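PDB 4A9V: PHOX from Pseudomonas fluorescens, which hydrolyses phosphate monoesters as an alkaline phosphatase, using a complex iron-calcium cofactor held in a beta-propeller. Local coordinates for residues A[30-35]-A[572-577]. Numbering follows the deposited sequence. Where two conformers were deposited one is given.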
loop_
_atom_site.group_PDB
_atom_site.type_symbol
_atom_site.label_atom_id
_atom_site.label_comp_id
_atom_site.label_asym_id
_atom_site.label_seq_id
_atom_site.Cartn_x
_atom_site.Cartn_y
_atom_site.Cartn_z
ATOM N N TYR A 30 20.835 12.086 13.197
ATOM C CA TYR A 30 19.589 11.315 13.232
ATOM C C TYR A 30 19.795 9.989 13.952
ATOM O O TYR A 30 20.884 9.417 13.925
ATOM C CB TYR A 30 19.081 11.050 11.807
ATOM C CG TYR A 30 18.375 12.245 11.204
ATOM C CD1 TYR A 30 19.079 13.249 10.556
ATOM C CD2 TYR A 30 17.003 12.383 11.321
ATOM C CE1 TYR A 30 18.426 14.357 10.037
ATOM C CE2 TYR A 30 16.341 13.461 10.775
ATOM C CZ TYR A 30 17.051 14.438 10.120
ATOM O OH TYR A 30 16.368 15.518 9.617
ATOM N N LYS A 31 18.727 9.480 14.549
ATOM C CA LYS A 31 18.780 8.191 15.214
ATOM C C LYS A 31 17.495 7.421 14.967
ATOM O O LYS A 31 16.495 7.977 14.508
ATOM C CB LYS A 31 19.021 8.351 16.715
ATOM C CG LYS A 31 18.009 9.223 17.430
ATOM C CD LYS A 31 18.424 9.474 18.873
ATOM C CE LYS A 31 17.592 10.576 19.509
ATOM N NZ LYS A 31 16.146 10.214 19.603
ATOM N N SER A 32 17.572 6.115 15.184
ATOM C CA SER A 32 16.439 5.225 14.980
ATOM C C SER A 32 16.281 4.285 16.159
ATOM O O SER A 32 17.245 3.965 16.851
ATOM C CB SER A 32 16.600 4.413 13.692
ATOM O OG SER A 32 17.680 3.504 13.777
ATOM N N SER A 33 15.029 3.923 16.412
ATOM C CA SER A 33 14.666 2.980 17.461
ATOM C C SER A 33 13.563 2.076 16.918
ATOM O O SER A 33 12.723 2.528 16.152
ATOM C CB SER A 33 14.152 3.748 18.685
ATOM O OG SER A 33 14.061 2.908 19.821
ATOM N N VAL A 34 13.514 0.833 17.380
ATOM C CA VAL A 34 12.402 -0.047 17.046
ATOM C C VAL A 34 11.185 0.314 17.881
ATOM O O VAL A 34 11.240 0.291 19.108
ATOM C CB VAL A 34 12.761 -1.520 17.299
ATOM C CG1 VAL A 34 11.543 -2.401 17.095
ATOM C CG2 VAL A 34 13.904 -1.959 16.395
ATOM N N LEU A 35 10.090 0.644 17.210
ATOM C CA LEU A 35 8.823 0.867 17.899
ATOM C C LEU A 35 8.152 -0.456 18.264
ATOM O O LEU A 35 7.740 -0.670 19.406
ATOM C CB LEU A 35 7.885 1.715 17.037
ATOM C CG LEU A 35 6.543 2.064 17.688
ATOM C CD1 LEU A 35 6.712 3.100 18.790
ATOM C CD2 LEU A 35 5.535 2.534 16.651
ATOM N N SER A 572 9.698 -4.641 11.248
ATOM C CA SER A 572 9.592 -3.694 12.343
ATOM C C SER A 572 9.128 -2.342 11.848
ATOM O O SER A 572 9.404 -1.954 10.709
ATOM C CB SER A 572 10.942 -3.533 13.039
ATOM O OG SER A 572 11.407 -4.763 13.565
ATOM N N VAL A 573 8.449 -1.615 12.731
ATOM C CA VAL A 573 8.218 -0.197 12.563
ATOM C C VAL A 573 9.284 0.535 13.356
ATOM O O VAL A 573 9.489 0.257 14.547
ATOM C CB VAL A 573 6.806 0.195 13.053
ATOM C CG1 VAL A 573 6.581 1.693 12.933
ATOM C CG2 VAL A 573 5.743 -0.565 12.276
ATOM N N MET A 574 9.966 1.457 12.686
ATOM C CA MET A 574 11.038 2.245 13.277
ATOM C C MET A 574 10.550 3.654 13.561
ATOM O O MET A 574 9.754 4.205 12.808
ATOM C CB MET A 574 12.231 2.325 12.318
ATOM C CG MET A 574 12.691 0.984 11.775
ATOM S SD MET A 574 13.192 -0.189 13.051
ATOM C CE MET A 574 14.615 0.643 13.748
ATOM N N ALA A 575 11.095 4.245 14.618
ATOM C CA ALA A 575 10.928 5.658 14.918
ATOM C C ALA A 575 12.232 6.396 14.635
ATOM O O ALA A 575 13.279 6.049 15.190
ATOM C CB ALA A 575 10.538 5.839 16.377
ATOM N N ILE A 576 12.179 7.354 13.713
ATOM C CA ILE A 576 13.330 8.149 13.321
ATOM C C ILE A 576 13.184 9.548 13.915
ATOM O O ILE A 576 12.145 10.193 13.760
ATOM C CB ILE A 576 13.413 8.279 11.785
ATOM C CG1 ILE A 576 13.288 6.917 11.084
ATOM C CG2 ILE A 576 14.657 9.052 11.381
ATOM C CD1 ILE A 576 14.291 5.870 11.498
ATOM N N THR A 577 14.229 10.002 14.600
ATOM C CA THR A 577 14.225 11.305 15.248
ATOM C C THR A 577 15.566 12.003 15.012
ATOM O O THR A 577 16.557 11.376 14.637
ATOM C CB THR A 577 13.979 11.170 16.763
ATOM O OG1 THR A 577 14.952 10.282 17.325
ATOM C CG2 THR A 577 12.576 10.642 17.051
#
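Lys31 and Thr577 share one face of an antiparallel strand pair, and their side chains cross obliquely. Lys31 CG (chi1 56°) and Thr577 OG1 (chi1 55°) each sit in the crowded position between backbone N and carbonyl carbon. The lysine chain runs extended, then bends at chi4, folding NZ back onto Thr577 OG1 in a 2.6 Å hydrogen bond. On the other face Met574, bent at chi2 and chi3, crosses Val34 obliquely, its CE against the Ser33 carbonyl and Val34 CG2 (3.8 Å from CG2). Beside it Ile576 CD1 reaches Ser32 CB at 3.5 Å, and Ile576 CG2 touches Tyr30 CD2. N-terminal strand 30-37 forms one edge of a four-stranded antiparallel blade otherwise built from C-terminal strands 572-578, 544-550 and 532-538, the velcro closure of a beta-propeller. Lys31 and Thr577 form one hydrogen-bonded pair, Ser33 and Ala575 the next; Ala575 N to Ser33 O is short and straight (2.8 Å, 171°). Leu35 N donates a more bent 2.8 Å hydrogen bond to Val573 O, while the side chains of Leu35 and Val573 lie side by side, pointing the same way, CD2 and CG1 4.0 Å apart. Tyr30 OH is hydrogen-bonded to Gly585 N, and the Tyr30 ring meets Phe524 edge-to-face.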